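Local coordinates for malonate decarboxylase subunit alpha (Acinetobacter baumannii ATCC 17978, PDB 6MPR), which probably serves as the acyl-carrier-protein transferase subunit of malonate decarboxylase, exchanging acetyl for malonyl on the carrier protein before decarboxylation, at residues G66-Q71 / M94-R99; F74-L79 / S100-L105. All blocks are in the same frame, centred on the assembly; numbering follows the deposited sequence. Where two conformers were deposited one is given.

Interaction 1. Residues G66-Q71 / M94-R99; sequences GNNQKQ and MPSVGR
Q71 lies against R99 with the aliphatic parts of both chains in contact, the two running past each other in opposite directions. Start at Q71 CB, which touches R99 CD loosely. CG comes closer, 3.9 Å from the same R99 CD. The chain then bends (chi2 -62°), bringing CD and the amide it carries back over residues 66 to 69. OE1 rests 3.8 Å from R99 CG and accepts a hydrogen bond from G66 N, 2.9 Å away; that donor stands well above the carbonyl plane, 47° out of it. Water 1 adds a weak bond to OE1 and weakly accepts one from R99 N, linking the segments. At the other branch NE2 gives one bond to N67 O, 2.8 Å away, and another to Q69 O at 3.0 Å. With OE1 and NE2 both occupied, the amide is held against rotation and ties the turn 66-71 together.

This turn follows strand 61-64, and M94 ends the adjacent strand 90-94, so at the C-terminal edge of the parallel sheet of an alpha/beta domain the loop after strand 61-64 meets the corner at P95 and short strand 96-97. G66 makes the direct backbone link. It follows a cis peptide, and its positive phi of 92° by itself favours glycine. Its O accepts from S96 N at 2.8 Å through a bent bond, while G66 CA donates a CA-H...O contact to S96 O at 3.3 Å. The P95 ring packs beside G66 O, and M94 CE reaches towards G66 CA. S96 CB approaches N67 O to 3.3 Å, and N68 CA also touches S96 CB. Beyond the contact, R99 NE forms a salt bridge with E101, and Y230 makes a cation-pi contact with R99.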
ATOM      1  N   GLY A  66     -19.321  -8.005   0.138  1.00  8.99           N
ATOM      2  CA  GLY A  66     -18.401  -7.229   0.951  1.00  9.62           C
ATOM      3  C   GLY A  66     -17.380  -6.306   0.301  1.00 13.71           C
ATOM      4  O   GLY A  66     -16.593  -5.671   1.010  1.00 11.48           O
ATOM      5  N   ASN A  67     -17.336  -6.236  -1.026  1.00 11.19           N
ATOM      6  CA  ASN A  67     -16.596  -5.172  -1.694  0.52  9.95           C
ATOM      7  C   ASN A  67     -17.354  -3.864  -1.526  1.00  9.36           C
ATOM      8  O   ASN A  67     -18.527  -3.847  -1.147  1.00 14.24           O
ATOM      9  CB  ASN A  67     -16.436  -5.418  -3.201  0.52 11.86           C
ATOM     10  CG  ASN A  67     -15.745  -6.717  -3.544  0.52  9.55           C
ATOM     11  OD1 ASN A  67     -14.519  -6.814  -3.498  0.52 18.13           O
ATOM     12  ND2 ASN A  67     -16.524  -7.701  -3.975  0.52  7.38           N
ATOM     13  N   ASN A  68     -16.707  -2.752  -1.865  1.00  9.38           N
ATOM     14  CA  ASN A  68     -17.436  -1.493  -1.798  0.52 12.80           C
ATOM     15  C   ASN A  68     -18.632  -1.495  -2.744  1.00 16.20           C
ATOM     16  O   ASN A  68     -19.698  -0.965  -2.397  1.00 14.40           O
ATOM     17  CB  ASN A  68     -16.536  -0.304  -2.100  0.52 15.41           C
ATOM     18  CG  ASN A  68     -17.277   1.026  -1.941  0.52 18.52           C
ATOM     19  OD1 ASN A  68     -17.434   1.534  -0.825  0.52 24.40           O
ATOM     20  ND2 ASN A  68     -17.767   1.568  -3.048  0.52 15.01           N
ATOM     21  N   GLN A  69     -18.495  -2.101  -3.926  1.00 10.92           N
ATOM     22  CA  GLN A  69     -19.576  -2.143  -4.907  1.00 10.42           C
ATOM     23  C   GLN A  69     -20.101  -3.563  -5.099  1.00  9.76           C
ATOM     24  O   GLN A  69     -21.232  -3.860  -4.708  1.00 12.52           O
ATOM     25  CB  GLN A  69     -19.089  -1.541  -6.230  1.00 11.72           C
ATOM     26  CG  GLN A  69     -18.573  -0.109  -6.098  1.00 12.08           C
ATOM     27  CD  GLN A  69     -17.598   0.251  -7.207  1.00 13.18           C
ATOM     28  OE1 GLN A  69     -16.381   0.182  -7.017  1.00 13.43           O
ATOM     29  NE2 GLN A  69     -18.119   0.637  -8.357  1.00 13.55           N
ATOM     30  N   LYS A  70     -19.306  -4.459  -5.685  1.00 14.33           N
ATOM     31  CA  LYS A  70     -19.748  -5.832  -5.944  1.00 10.43           C
ATOM     32  C   LYS A  70     -20.034  -6.575  -4.645  1.00 13.12           C
ATOM     33  O   LYS A  70     -19.208  -6.568  -3.731  1.00 10.18           O
ATOM     34  CB  LYS A  70     -18.663  -6.572  -6.736  1.00 11.32           C
ATOM     35  CG  LYS A  70     -18.842  -8.077  -6.810  1.00 13.53           C
ATOM     36  CD  LYS A  70     -17.770  -8.685  -7.712  1.00 12.42           C
ATOM     37  CE  LYS A  70     -16.418  -8.735  -7.030  1.00 11.55           C
ATOM     38  NZ  LYS A  70     -15.330  -9.253  -7.937  1.00 12.07           N
ATOM     39  N   GLN A  71     -21.197  -7.234  -4.572  1.00 11.59           N
ATOM     40  CA  GLN A  71     -21.594  -8.032  -3.415  1.00  8.07           C
ATOM     41  C   GLN A  71     -21.807  -9.476  -3.841  1.00 10.60           C
ATOM     42  O   GLN A  71     -22.568  -9.750  -4.781  1.00 11.39           O
ATOM     43  CB  GLN A  71     -22.894  -7.537  -2.747  1.00 11.99           C
ATOM     44  CG  GLN A  71     -22.946  -6.036  -2.436  1.00  9.39           C
ATOM     45  CD  GLN A  71     -21.863  -5.632  -1.460  1.00 18.88           C
ATOM     46  OE1 GLN A  71     -21.627  -6.321  -0.452  1.00 11.52           O
ATOM     47  NE2 GLN A  71     -21.181  -4.528  -1.755  1.00 12.22           N
ATOM     48  N   MET A  94     -14.832  -8.000   6.524  1.00  9.55           N
ATOM     49  CA  MET A  94     -15.571  -7.458   5.395  1.00 10.58           C
ATOM     50  C   MET A  94     -15.081  -6.063   5.047  1.00 11.14           C
ATOM     51  O   MET A  94     -15.155  -5.164   5.888  1.00 10.20           O
ATOM     52  CB  MET A  94     -17.062  -7.426   5.709  1.00 12.73           C
ATOM     53  CG  MET A  94     -17.640  -8.811   6.063  1.00 14.01           C
ATOM     54  SD  MET A  94     -19.416  -8.760   6.315  1.00 17.61           S
ATOM     55  CE  MET A  94     -19.926  -8.492   4.626  1.00 16.90           C
ATOM     56  N   PRO A  95     -14.589  -5.838   3.827  1.00 11.53           N
ATOM     57  CA  PRO A  95     -14.210  -4.470   3.449  1.00 10.78           C
ATOM     58  C   PRO A  95     -15.370  -3.500   3.581  1.00  8.73           C
ATOM     59  O   PRO A  95     -15.191  -2.380   4.059  1.00 11.17           O
ATOM     60  CB  PRO A  95     -13.744  -4.627   1.992  1.00 11.09           C
ATOM     61  CG  PRO A  95     -13.256  -6.067   1.928  1.00 11.48           C
ATOM     62  CD  PRO A  95     -14.219  -6.832   2.801  1.00  8.59           C
ATOM     63  N   SER A  96     -16.569  -3.926   3.191  1.00  9.07           N
ATOM     64  CA  SER A  96     -17.747  -3.064   3.219  1.00 13.05           C
ATOM     65  C   SER A  96     -18.930  -3.865   3.747  1.00 14.38           C
ATOM     66  O   SER A  96     -19.189  -4.970   3.262  1.00 17.47           O
ATOM     67  CB  SER A  96     -18.043  -2.510   1.817  1.00 16.73           C
ATOM     68  OG  SER A  96     -18.938  -1.411   1.885  1.00 20.07           O
ATOM     69  N   VAL A  97     -19.634  -3.313   4.743  1.00 14.14           N
ATOM     70  CA  VAL A  97     -20.801  -3.949   5.359  1.00 19.65           C
ATOM     71  C   VAL A  97     -22.013  -3.116   4.971  1.00 31.49           C
ATOM     72  O   VAL A  97     -22.256  -2.058   5.558  1.00 37.19           O
ATOM     73  CB  VAL A  97     -20.683  -4.041   6.885  1.00 22.15           C
ATOM     74  CG1 VAL A  97     -21.776  -4.953   7.440  1.00 32.32           C
ATOM     75  CG2 VAL A  97     -19.317  -4.526   7.302  1.00 19.57           C
ATOM     76  N   GLY A  98     -22.790  -3.596   4.002  1.00 44.74           N
ATOM     77  CA  GLY A  98     -23.977  -2.885   3.561  1.00 53.34           C
ATOM     78  C   GLY A  98     -25.244  -3.718   3.449  1.00 54.07           C
ATOM     79  O   GLY A  98     -26.318  -3.247   3.837  1.00 62.60           O
ATOM     80  N   ARG A  99     -25.143  -4.937   2.909  1.00 41.29           N
ATOM     81  CA  ARG A  99     -26.318  -5.788   2.744  1.00 30.90           C
ATOM     82  C   ARG A  99     -26.974  -6.058   4.094  1.00 26.66           C
ATOM     83  O   ARG A  99     -26.297  -6.190   5.113  1.00 29.28           O
ATOM     84  CB  ARG A  99     -25.937  -7.119   2.078  1.00 25.91           C
ATOM     85  CG  ARG A  99     -25.222  -7.024   0.718  1.00 26.32           C
ATOM     86  CD  ARG A  99     -26.196  -6.972  -0.468  1.00 22.74           C
ATOM     87  NE  ARG A  99     -27.208  -8.019  -0.388  1.00 16.08           N
ATOM     88  CZ  ARG A  99     -28.323  -8.058  -1.117  1.00 19.14           C
ATOM     89  NH1 ARG A  99     -28.570  -7.115  -2.020  1.00 20.72           N
ATOM     90  NH2 ARG A  99     -29.195  -9.048  -0.943  1.00 24.46           N
TER
HETATM   91  O   HOH W   1     -22.266  -4.334   1.362  1.00 38.93           O

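Interaction 2. Residues F74-L79 / S100-L105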
ATOM      1  N   PHE A  74     -25.531 -13.803  -3.234  1.00 11.00           N
ATOM      2  CA  PHE A  74     -26.008 -15.179  -3.123  1.00 11.85           C
ATOM      3  C   PHE A  74     -25.308 -15.899  -1.978  1.00 11.03           C
ATOM      4  O   PHE A  74     -25.957 -16.582  -1.171  1.00 12.50           O
ATOM      5  CB  PHE A  74     -25.794 -15.903  -4.451  1.00 12.74           C
ATOM      6  CG  PHE A  74     -26.165 -17.351  -4.433  1.00 18.81           C
ATOM      7  CD1 PHE A  74     -27.475 -17.748  -4.207  1.00 15.28           C
ATOM      8  CD2 PHE A  74     -25.208 -18.314  -4.673  1.00 17.92           C
ATOM      9  CE1 PHE A  74     -27.819 -19.099  -4.216  1.00 18.05           C
ATOM     10  CE2 PHE A  74     -25.539 -19.657  -4.669  1.00 15.31           C
ATOM     11  CZ  PHE A  74     -26.848 -20.046  -4.445  1.00 18.76           C
ATOM     12  N   LEU A  75     -23.991 -15.726  -1.859  1.00  9.90           N
ATOM     13  CA  LEU A  75     -23.273 -16.385  -0.766  1.00 10.55           C
ATOM     14  C   LEU A  75     -23.648 -15.792   0.587  1.00  9.36           C
ATOM     15  O   LEU A  75     -23.816 -16.533   1.561  1.00 11.23           O
ATOM     16  CB  LEU A  75     -21.755 -16.306  -0.986  1.00 11.85           C
ATOM     17  CG  LEU A  75     -21.210 -17.030  -2.219  1.00 11.24           C
ATOM     18  CD1 LEU A  75     -19.671 -16.890  -2.326  1.00 11.86           C
ATOM     19  CD2 LEU A  75     -21.641 -18.489  -2.232  1.00 12.79           C
ATOM     20  N   SER A  76     -23.802 -14.465   0.669  1.00 12.16           N
ATOM     21  CA  SER A  76     -24.161 -13.863   1.951  1.00 14.44           C
ATOM     22  C   SER A  76     -25.589 -14.221   2.354  1.00 13.14           C
ATOM     23  O   SER A  76     -25.833 -14.536   3.523  1.00 14.35           O
ATOM     24  CB  SER A  76     -23.952 -12.344   1.920  1.00 13.14           C
ATOM     25  OG  SER A  76     -24.707 -11.721   0.893  1.00 13.72           O
ATOM     26  N   ARG A  77     -26.543 -14.206   1.409  1.00 12.85           N
ATOM     27  CA  ARG A  77     -27.905 -14.627   1.739  1.00 14.82           C
ATOM     28  C   ARG A  77     -27.928 -16.091   2.160  1.00 17.51           C
ATOM     29  O   ARG A  77     -28.670 -16.473   3.079  1.00 15.30           O
ATOM     30  CB  ARG A  77     -28.853 -14.401   0.552  1.00 16.01           C
ATOM     31  CG  ARG A  77     -29.209 -12.935   0.292  1.00 17.95           C
ATOM     32  CD  ARG A  77     -30.210 -12.780  -0.867  1.00 18.60           C
ATOM     33  NE  ARG A  77     -29.560 -12.766  -2.182  1.00 15.51           N
ATOM     34  CZ  ARG A  77     -29.640 -13.766  -3.062  1.00 21.58           C
ATOM     35  NH1 ARG A  77     -30.340 -14.857  -2.774  1.00 16.76           N
ATOM     36  NH2 ARG A  77     -29.029 -13.680  -4.239  1.00 17.37           N
ATOM     37  N   SER A  78     -27.111 -16.923   1.504  1.00 15.52           N
ATOM     38  CA  SER A  78     -27.072 -18.342   1.845  1.00 15.13           C
ATOM     39  C   SER A  78     -26.437 -18.550   3.213  1.00 14.42           C
ATOM     40  O   SER A  78     -26.950 -19.320   4.033  1.00 14.43           O
ATOM     41  CB  SER A  78     -26.313 -19.136   0.769  1.00 15.85           C
ATOM     42  OG  SER A  78     -26.957 -19.094  -0.506  1.00 17.09           O
ATOM     43  N   LEU A  79     -25.322 -17.864   3.484  1.00 12.91           N
ATOM     44  CA  LEU A  79     -24.679 -18.001   4.788  1.00 10.40           C
ATOM     45  C   LEU A  79     -25.644 -17.654   5.920  1.00 15.78           C
ATOM     46  O   LEU A  79     -25.677 -18.338   6.951  1.00 14.58           O
ATOM     47  CB  LEU A  79     -23.431 -17.113   4.844  1.00 10.24           C
ATOM     48  CG  LEU A  79     -22.582 -17.222   6.112  1.00 12.17           C
ATOM     49  CD1 LEU A  79     -22.005 -18.621   6.238  1.00 12.82           C
ATOM     50  CD2 LEU A  79     -21.464 -16.191   6.085  1.00 13.43           C
ATOM     51  N   SER A 100     -28.308  -6.133   4.101  1.00 21.31           N
ATOM     52  CA  SER A 100     -29.026  -6.432   5.337  1.00 23.32           C
ATOM     53  C   SER A 100     -28.625  -7.788   5.916  1.00 27.30           C
ATOM     54  O   SER A 100     -28.496  -7.934   7.136  1.00 26.79           O
ATOM     55  CB  SER A 100     -30.532  -6.393   5.087  1.00 32.41           C
ATOM     56  OG  SER A 100     -30.915  -7.382   4.152  1.00 37.93           O
ATOM     57  N   GLU A 101     -28.444  -8.802   5.065  1.00 19.16           N
ATOM     58  CA  GLU A 101     -28.091 -10.114   5.602  1.00 16.57           C
ATOM     59  C   GLU A 101     -26.701 -10.127   6.238  1.00 14.90           C
ATOM     60  O   GLU A 101     -26.416 -11.022   7.038  1.00 16.26           O
ATOM     61  CB  GLU A 101     -28.210 -11.196   4.518  1.00 16.02           C
ATOM     62  CG  GLU A 101     -27.139 -11.172   3.410  1.00 17.87           C
ATOM     63  CD  GLU A 101     -27.520 -10.296   2.222  1.00 25.83           C
ATOM     64  OE1 GLU A 101     -26.793 -10.329   1.195  1.00 20.14           O
ATOM     65  OE2 GLU A 101     -28.546  -9.581   2.312  1.00 20.73           O
ATOM     66  N   HIS A 102     -25.833  -9.156   5.920  1.00 13.15           N
ATOM     67  CA  HIS A 102     -24.548  -9.085   6.613  1.00 16.46           C
ATOM     68  C   HIS A 102     -24.759  -8.935   8.108  1.00 15.80           C
ATOM     69  O   HIS A 102     -24.160  -9.653   8.914  1.00 14.42           O
ATOM     70  CB  HIS A 102     -23.712  -7.917   6.102  1.00 14.19           C
ATOM     71  CG  HIS A 102     -23.301  -8.049   4.679  1.00 14.30           C
ATOM     72  ND1 HIS A 102     -22.801  -6.991   3.954  1.00 14.00           N
ATOM     73  CD2 HIS A 102     -23.304  -9.112   3.843  1.00 14.37           C
ATOM     74  CE1 HIS A 102     -22.527  -7.391   2.725  1.00 17.01           C
ATOM     75  NE2 HIS A 102     -22.815  -8.675   2.634  1.00 16.22           N
ATOM     76  N   LEU A 103     -25.622  -8.002   8.496  1.00 15.47           N
ATOM     77  CA  LEU A 103     -25.871  -7.796   9.909  1.00 15.96           C
ATOM     78  C   LEU A 103     -26.807  -8.858  10.471  1.00 16.73           C
ATOM     79  O   LEU A 103     -26.726  -9.166  11.666  1.00 15.84           O
ATOM     80  CB  LEU A 103     -26.391  -6.373  10.122  1.00 14.16           C
ATOM     81  CG  LEU A 103     -25.318  -5.347   9.727  1.00 20.58           C
ATOM     82  CD1 LEU A 103     -25.786  -3.914   9.906  1.00 22.40           C
ATOM     83  CD2 LEU A 103     -24.024  -5.582  10.503  1.00 20.44           C
ATOM     84  N   ASP A 104     -27.658  -9.471   9.628  1.00 13.87           N
ATOM     85  CA  ASP A 104     -28.477 -10.589  10.091  1.00 14.39           C
ATOM     86  C   ASP A 104     -27.618 -11.730  10.642  1.00 14.12           C
ATOM     87  O   ASP A 104     -28.057 -12.460  11.542  1.00 16.17           O
ATOM     88  CB  ASP A 104     -29.366 -11.119   8.962  1.00 22.52           C
ATOM     89  CG  ASP A 104     -30.408 -10.101   8.474  1.00 31.53           C
ATOM     90  OD1 ASP A 104     -30.596  -9.031   9.102  1.00 27.48           O
ATOM     91  OD2 ASP A 104     -31.042 -10.382   7.432  1.00 31.96           O
ATOM     92  N   LEU A 105     -26.389 -11.894  10.132  1.00 13.48           N
ATOM     93  CA  LEU A 105     -25.505 -12.942  10.656  1.00 16.81           C
ATOM     94  C   LEU A 105     -25.280 -12.795  12.156  1.00 18.33           C
ATOM     95  O   LEU A 105     -25.173 -13.794  12.881  1.00 14.90           O
ATOM     96  CB  LEU A 105     -24.156 -12.913   9.938  1.00 13.58           C
ATOM     97  CG  LEU A 105     -24.169 -13.216   8.447  1.00 11.86           C
ATOM     98  CD1 LEU A 105     -22.820 -12.857   7.827  1.00 14.12           C
ATOM     99  CD2 LEU A 105     -24.529 -14.695   8.208  1.00 15.16           C
TER
HETATM  100  O   HOH W   2     -22.601  -9.916   0.169  1.00 12.56           O
HETATM  101  O   HOH W   3     -24.661 -12.597   5.114  1.00 18.62           O
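S76 and E101 make the direct polar link between these two helices. S76 OG gives a short hydrogen bond to E101 OE1, 2.5 Å away, on the anti lone pair of that oxygen. E101 gets there by placing CG between its own backbone N and carbonyl carbon (chi1 71°), against S76 C, and the bend at chi2 then brings CD to the hydroxyl. The same OE1 takes the salt bridge from R99 NE, a second grip that probably favours the charged carboxylate, while D73 O also lies beside the S76 hydroxyl and would compete for its one hydrogen. R77 brings only carbon to E101: its CG lies 3.7 Å from E101 CD, the two side chains crossing at a slant. The guanidinium instead forms salt bridges with D226 and D73.

Two waters add indirect links. Water 2 donates to S76 OG and sits 2.8 Å from H102 NE2, in the plane of the imidazole. Water 3 donates to S76 O at 2.8 Å and, more weakly, to E101 O, joining the two backbones.

Apolar packing supplies the rest. S76 CB meets the edge of the H102 ring, 3.8 Å from CD2. One turn further on, L79 and L105 cross at about a right angle, L79 CG lying 3.8 Å from L105 CD2. L79 CG is anti to its backbone N (chi1 -176°), and beyond it CD2 also touches both methyls of L105.

The short axes run 8.8 Å apart at 32°, nearly side by side and in the same sense, as befits consecutive helices of an alpha/beta domain. Beneath them, L79 and L105 both rest on M92 of strand 90-94; helix 48-55 meets F74, L75 and S78, and helix 125-131 packs on L103.

Overall arrangement
The centres of interactions 1 and 2 lie 11 Å apart, and their segments alternate along the chain: 66-71, 74-79, 94-99, 100-105. Each interaction therefore joins parts of two successive beta-alpha units of the eight-stranded parallel sheet, loop to corner and short strand in interaction 1 and helix to helix in interaction 2. Strands 61-64 and 90-94, neighbours in that sheet, lead into them. H102 bridges the two contacts: its ND1 lies 3.3 Å from M94 CE, and its CE1 lies 3.5 Å from Q71 OE1. V97 also packs on helix 100-107. Together they fasten adjacent units of one alpha/beta domain, from the C-terminal edge of its sheet along the covering helices.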